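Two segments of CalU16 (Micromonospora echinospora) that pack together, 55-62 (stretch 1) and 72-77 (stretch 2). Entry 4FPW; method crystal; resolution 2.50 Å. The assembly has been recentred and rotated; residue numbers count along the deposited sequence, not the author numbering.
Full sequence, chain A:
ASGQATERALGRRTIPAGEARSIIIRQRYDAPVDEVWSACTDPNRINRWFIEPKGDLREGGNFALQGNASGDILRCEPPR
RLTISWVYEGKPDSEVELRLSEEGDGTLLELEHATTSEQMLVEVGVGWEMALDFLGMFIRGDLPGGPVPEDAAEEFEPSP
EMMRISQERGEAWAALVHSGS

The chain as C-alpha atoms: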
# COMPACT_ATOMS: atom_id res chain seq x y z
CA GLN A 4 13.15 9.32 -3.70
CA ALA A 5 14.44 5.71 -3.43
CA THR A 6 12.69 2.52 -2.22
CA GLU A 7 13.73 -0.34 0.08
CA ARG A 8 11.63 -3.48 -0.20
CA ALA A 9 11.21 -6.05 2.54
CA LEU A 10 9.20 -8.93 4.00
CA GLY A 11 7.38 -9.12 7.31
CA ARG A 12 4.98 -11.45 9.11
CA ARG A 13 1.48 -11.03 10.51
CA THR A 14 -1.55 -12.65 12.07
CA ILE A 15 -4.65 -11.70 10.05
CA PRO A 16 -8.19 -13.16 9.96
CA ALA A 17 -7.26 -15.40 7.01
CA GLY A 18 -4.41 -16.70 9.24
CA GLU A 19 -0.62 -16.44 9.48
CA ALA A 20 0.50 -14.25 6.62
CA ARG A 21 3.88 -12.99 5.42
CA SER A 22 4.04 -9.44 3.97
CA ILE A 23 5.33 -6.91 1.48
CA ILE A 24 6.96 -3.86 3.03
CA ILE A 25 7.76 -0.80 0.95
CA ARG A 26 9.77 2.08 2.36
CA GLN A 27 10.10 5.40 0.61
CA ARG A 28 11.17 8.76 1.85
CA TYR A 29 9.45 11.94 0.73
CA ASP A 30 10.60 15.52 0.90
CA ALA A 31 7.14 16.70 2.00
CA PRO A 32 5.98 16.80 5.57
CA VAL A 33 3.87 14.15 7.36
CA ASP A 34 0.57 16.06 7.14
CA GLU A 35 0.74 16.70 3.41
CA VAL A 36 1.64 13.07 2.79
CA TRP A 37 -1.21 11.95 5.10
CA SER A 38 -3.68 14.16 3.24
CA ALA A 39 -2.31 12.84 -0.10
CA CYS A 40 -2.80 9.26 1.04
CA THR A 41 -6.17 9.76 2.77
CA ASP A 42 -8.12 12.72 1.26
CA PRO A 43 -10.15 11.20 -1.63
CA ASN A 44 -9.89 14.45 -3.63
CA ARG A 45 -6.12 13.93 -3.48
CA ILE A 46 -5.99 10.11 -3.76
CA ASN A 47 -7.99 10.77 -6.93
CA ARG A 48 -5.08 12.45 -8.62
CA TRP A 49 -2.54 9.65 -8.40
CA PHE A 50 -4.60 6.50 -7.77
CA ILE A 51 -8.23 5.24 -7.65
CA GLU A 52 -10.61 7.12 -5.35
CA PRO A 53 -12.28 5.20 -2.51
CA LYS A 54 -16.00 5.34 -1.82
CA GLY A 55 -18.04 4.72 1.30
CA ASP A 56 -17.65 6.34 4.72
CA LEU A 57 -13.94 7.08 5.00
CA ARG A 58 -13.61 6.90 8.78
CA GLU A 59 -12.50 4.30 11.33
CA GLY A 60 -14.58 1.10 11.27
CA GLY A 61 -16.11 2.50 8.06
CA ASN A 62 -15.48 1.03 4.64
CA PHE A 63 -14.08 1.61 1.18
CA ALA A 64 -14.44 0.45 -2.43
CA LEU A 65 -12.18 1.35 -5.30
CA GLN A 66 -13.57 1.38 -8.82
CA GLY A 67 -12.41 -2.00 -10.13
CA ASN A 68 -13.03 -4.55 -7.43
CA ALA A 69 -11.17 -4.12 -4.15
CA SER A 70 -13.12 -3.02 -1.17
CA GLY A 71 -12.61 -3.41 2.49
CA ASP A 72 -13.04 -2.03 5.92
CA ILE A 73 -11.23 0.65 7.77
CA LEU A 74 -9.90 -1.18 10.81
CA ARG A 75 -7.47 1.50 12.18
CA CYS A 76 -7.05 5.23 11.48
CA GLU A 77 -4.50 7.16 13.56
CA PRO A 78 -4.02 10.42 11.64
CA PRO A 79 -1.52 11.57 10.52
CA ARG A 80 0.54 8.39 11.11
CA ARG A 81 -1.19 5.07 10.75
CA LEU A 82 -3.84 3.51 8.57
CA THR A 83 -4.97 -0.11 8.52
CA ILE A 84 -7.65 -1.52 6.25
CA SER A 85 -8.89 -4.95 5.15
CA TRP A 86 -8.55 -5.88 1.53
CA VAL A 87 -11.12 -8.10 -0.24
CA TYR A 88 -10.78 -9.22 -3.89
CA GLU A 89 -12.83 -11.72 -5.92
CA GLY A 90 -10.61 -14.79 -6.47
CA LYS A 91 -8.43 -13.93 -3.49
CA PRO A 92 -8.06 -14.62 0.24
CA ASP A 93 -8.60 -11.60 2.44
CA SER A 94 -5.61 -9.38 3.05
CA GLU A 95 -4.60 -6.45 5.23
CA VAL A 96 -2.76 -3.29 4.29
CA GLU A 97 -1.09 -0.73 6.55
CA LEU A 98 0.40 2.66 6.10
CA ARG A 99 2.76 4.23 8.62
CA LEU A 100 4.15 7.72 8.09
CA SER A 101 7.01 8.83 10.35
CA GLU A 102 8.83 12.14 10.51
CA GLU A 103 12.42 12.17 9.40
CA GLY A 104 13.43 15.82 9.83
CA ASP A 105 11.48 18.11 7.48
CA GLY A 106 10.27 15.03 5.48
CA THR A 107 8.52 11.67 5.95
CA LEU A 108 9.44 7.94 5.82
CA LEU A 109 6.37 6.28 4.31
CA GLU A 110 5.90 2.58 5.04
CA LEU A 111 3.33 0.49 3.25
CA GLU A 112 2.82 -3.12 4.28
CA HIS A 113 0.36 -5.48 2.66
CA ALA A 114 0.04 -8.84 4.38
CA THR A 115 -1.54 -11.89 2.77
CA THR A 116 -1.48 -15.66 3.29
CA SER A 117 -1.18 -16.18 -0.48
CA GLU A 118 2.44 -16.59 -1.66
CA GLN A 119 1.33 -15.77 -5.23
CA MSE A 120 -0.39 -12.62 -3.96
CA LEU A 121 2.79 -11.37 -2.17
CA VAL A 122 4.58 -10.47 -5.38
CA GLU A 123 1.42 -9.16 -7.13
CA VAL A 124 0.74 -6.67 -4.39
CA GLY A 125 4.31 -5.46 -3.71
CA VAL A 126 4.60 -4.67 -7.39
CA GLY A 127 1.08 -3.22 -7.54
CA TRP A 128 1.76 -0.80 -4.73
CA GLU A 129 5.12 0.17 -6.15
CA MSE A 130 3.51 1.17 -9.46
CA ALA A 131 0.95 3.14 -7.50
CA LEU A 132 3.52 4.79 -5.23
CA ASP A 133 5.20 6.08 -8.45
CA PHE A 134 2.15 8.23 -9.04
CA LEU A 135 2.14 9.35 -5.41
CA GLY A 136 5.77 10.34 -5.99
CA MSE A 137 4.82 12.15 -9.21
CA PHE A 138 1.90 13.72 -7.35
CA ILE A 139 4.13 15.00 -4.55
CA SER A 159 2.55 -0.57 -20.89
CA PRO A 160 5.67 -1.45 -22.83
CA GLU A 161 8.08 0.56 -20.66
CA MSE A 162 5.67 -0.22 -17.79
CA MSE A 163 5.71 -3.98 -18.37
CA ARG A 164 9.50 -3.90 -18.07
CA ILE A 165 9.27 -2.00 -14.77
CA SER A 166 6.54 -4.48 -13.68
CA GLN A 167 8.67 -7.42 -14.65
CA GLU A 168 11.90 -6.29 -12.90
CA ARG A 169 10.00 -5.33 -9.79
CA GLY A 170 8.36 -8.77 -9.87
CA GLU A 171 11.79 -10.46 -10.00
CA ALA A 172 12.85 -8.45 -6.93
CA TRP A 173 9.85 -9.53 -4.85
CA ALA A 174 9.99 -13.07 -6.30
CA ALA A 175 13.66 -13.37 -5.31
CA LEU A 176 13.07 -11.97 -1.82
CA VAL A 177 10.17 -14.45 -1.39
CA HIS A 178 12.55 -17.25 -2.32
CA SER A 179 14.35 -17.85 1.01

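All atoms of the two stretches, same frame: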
# COMPACT_ATOMS: atom_id res chain seq x y z
N GLY A 55 -17.51 5.21 0.05
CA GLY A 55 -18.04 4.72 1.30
C GLY A 55 -17.78 5.79 2.33
O GLY A 55 -17.40 6.91 1.97
N ASP A 56 -18.02 5.46 3.61
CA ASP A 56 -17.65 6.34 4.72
C ASP A 56 -16.18 6.12 5.04
O ASP A 56 -15.81 5.09 5.64
CB ASP A 56 -18.52 6.11 5.96
CG ASP A 56 -18.63 4.65 6.35
OD1 ASP A 56 -18.58 4.36 7.57
OD2 ASP A 56 -18.75 3.78 5.45
N LEU A 57 -15.35 7.07 4.62
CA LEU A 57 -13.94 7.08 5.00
C LEU A 57 -13.80 7.60 6.43
O LEU A 57 -13.72 8.81 6.67
CB LEU A 57 -13.11 7.90 4.01
CG LEU A 57 -13.27 7.48 2.55
CD1 LEU A 57 -12.33 8.29 1.67
CD2 LEU A 57 -13.05 5.99 2.33
N ARG A 58 -13.84 6.66 7.37
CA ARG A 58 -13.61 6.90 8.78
C ARG A 58 -13.41 5.54 9.44
O ARG A 58 -13.74 4.51 8.85
CB ARG A 58 -14.78 7.64 9.43
CG ARG A 58 -16.15 7.00 9.16
CD ARG A 58 -17.14 7.19 10.30
NE ARG A 58 -18.26 6.26 10.19
CZ ARG A 58 -18.26 4.99 10.60
NH1 ARG A 58 -17.19 4.45 11.18
NH2 ARG A 58 -19.35 4.24 10.43
N GLU A 59 -12.89 5.54 10.66
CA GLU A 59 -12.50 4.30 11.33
C GLU A 59 -13.68 3.37 11.50
O GLU A 59 -14.78 3.82 11.77
CB GLU A 59 -11.88 4.61 12.69
CG GLU A 59 -10.94 3.55 13.22
CD GLU A 59 -10.16 4.03 14.42
OE1 GLU A 59 -10.77 4.54 15.36
OE2 GLU A 59 -8.92 3.90 14.44
N GLY A 60 -13.48 2.07 11.29
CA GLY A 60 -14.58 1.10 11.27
C GLY A 60 -15.52 1.25 10.08
O GLY A 60 -16.37 0.39 9.86
N GLY A 61 -15.36 2.33 9.30
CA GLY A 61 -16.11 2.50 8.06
C GLY A 61 -15.56 1.61 6.98
O GLY A 61 -14.83 0.65 7.26
N ASN A 62 -15.89 1.92 5.73
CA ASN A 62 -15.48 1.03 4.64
C ASN A 62 -15.27 1.74 3.32
O ASN A 62 -15.75 2.86 3.12
CB ASN A 62 -16.50 -0.10 4.48
CG ASN A 62 -17.69 0.31 3.65
OD1 ASN A 62 -18.45 1.22 4.02
ND2 ASN A 62 -17.87 -0.35 2.50
N ASP A 72 -12.64 -2.82 4.78
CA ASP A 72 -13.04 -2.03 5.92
C ASP A 72 -11.87 -1.22 6.40
O ASP A 72 -10.73 -1.44 5.99
CB ASP A 72 -13.62 -2.92 7.01
CG ASP A 72 -14.91 -3.56 6.56
OD1 ASP A 72 -15.90 -2.82 6.36
OD2 ASP A 72 -14.91 -4.80 6.35
N ILE A 73 -12.19 -0.26 7.25
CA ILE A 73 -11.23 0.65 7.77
C ILE A 73 -11.09 0.26 9.22
O ILE A 73 -11.80 0.76 10.10
CB ILE A 73 -11.72 2.10 7.57
CG1 ILE A 73 -11.89 2.37 6.06
CG2 ILE A 73 -10.77 3.10 8.20
CD1 ILE A 73 -12.40 3.75 5.72
N LEU A 74 -10.16 -0.66 9.46
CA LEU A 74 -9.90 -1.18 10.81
C LEU A 74 -9.33 -0.06 11.70
O LEU A 74 -9.99 0.34 12.68
CB LEU A 74 -8.96 -2.40 10.76
CG LEU A 74 -9.30 -3.48 9.72
CD1 LEU A 74 -8.28 -4.62 9.69
CD2 LEU A 74 -10.70 -4.03 9.94
N ARG A 75 -8.16 0.47 11.35
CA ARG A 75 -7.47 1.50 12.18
C ARG A 75 -7.16 2.78 11.40
O ARG A 75 -6.71 2.73 10.25
CB ARG A 75 -6.17 0.93 12.73
CG ARG A 75 -5.67 1.62 13.99
CD ARG A 75 -6.45 1.14 15.20
NE ARG A 75 -5.85 1.62 16.43
CZ ARG A 75 -6.48 1.70 17.60
NH1 ARG A 75 -7.74 1.31 17.72
NH2 ARG A 75 -5.83 2.16 18.66
N CYS A 76 -7.38 3.92 12.05
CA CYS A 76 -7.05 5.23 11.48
C CYS A 76 -6.53 6.14 12.58
O CYS A 76 -7.30 6.63 13.42
CB CYS A 76 -8.26 5.85 10.79
SG CYS A 76 -7.85 7.05 9.49
N GLU A 77 -5.21 6.34 12.57
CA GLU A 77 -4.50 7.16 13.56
C GLU A 77 -3.83 8.32 12.82
O GLU A 77 -2.62 8.29 12.60
CB GLU A 77 -3.45 6.30 14.29
CG GLU A 77 -4.06 5.24 15.21
CD GLU A 77 -3.10 4.14 15.67
OE1 GLU A 77 -1.92 4.11 15.27
OE2 GLU A 77 -3.54 3.29 16.46
O HOH W 1 -16.70 -1.87 8.71

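Ile73 is the centre of this contact. Its CA-to-CB bond points toward stretch 1, and its side chain is buried with chi1 m and chi2 t. This extended form carries Ile73 CD1 into the loop, 3.7 Å from Asp56 O and 3.7 Å from Leu57 CA. The CA-to-CB bond of Leu57 points away from stretch 2, yet its CD2 still comes within 4.1 Å of Ile73 CD1. The other branch, CG2 of Ile73, lies 3.4 Å from Arg58 O.

The backbone of Ile73 is held on both its polar atoms. Ile73 N donates to Gly61 O at 2.8 Å. Gly60 N donates to Ile73 O at 2.4 Å, which is very short. Gly60 and Gly61 belong to a type II turn from Arg58 to Gly61, closed by Gly61 N to Arg58 O at 2.8 Å. The positive phi of Gly60 favours glycine. A CB on Gly61 would clash with Asp56 O, at 2.3 Å.

Glu59 starts out sideways, but its chi1 and chi2 are both t. The extended chain brings its carboxylate to stretch 2, where Cys76 N donates to Glu59 OE2 at 2.8 Å with a nearly straight angle of 166°. Arg75 NE is 4.3 Å from Glu59 OE2, beyond a salt bridge, and the oxygen lies well out of the guanidinium plane. The CA-to-CB bond of Arg75 points away, and the side chain is engaged within its own stretch: Arg75 NE donates to Glu77 OE2 at 2.9 Å as part of a salt bridge.

At the other end, Asn62 and Asp72 form an antiparallel, non-hydrogen-bonded bridge pair. Their side chains start on the same face of the sheet. With chi1 m, Asp72 brings OD1 to 3.4 Å from Asn62 CB. A water links the stretches; its O lies 2.7 Å from Asp72 OD1 and 2.6 Å from Gly60 O, within hydrogen-bonding reach of both.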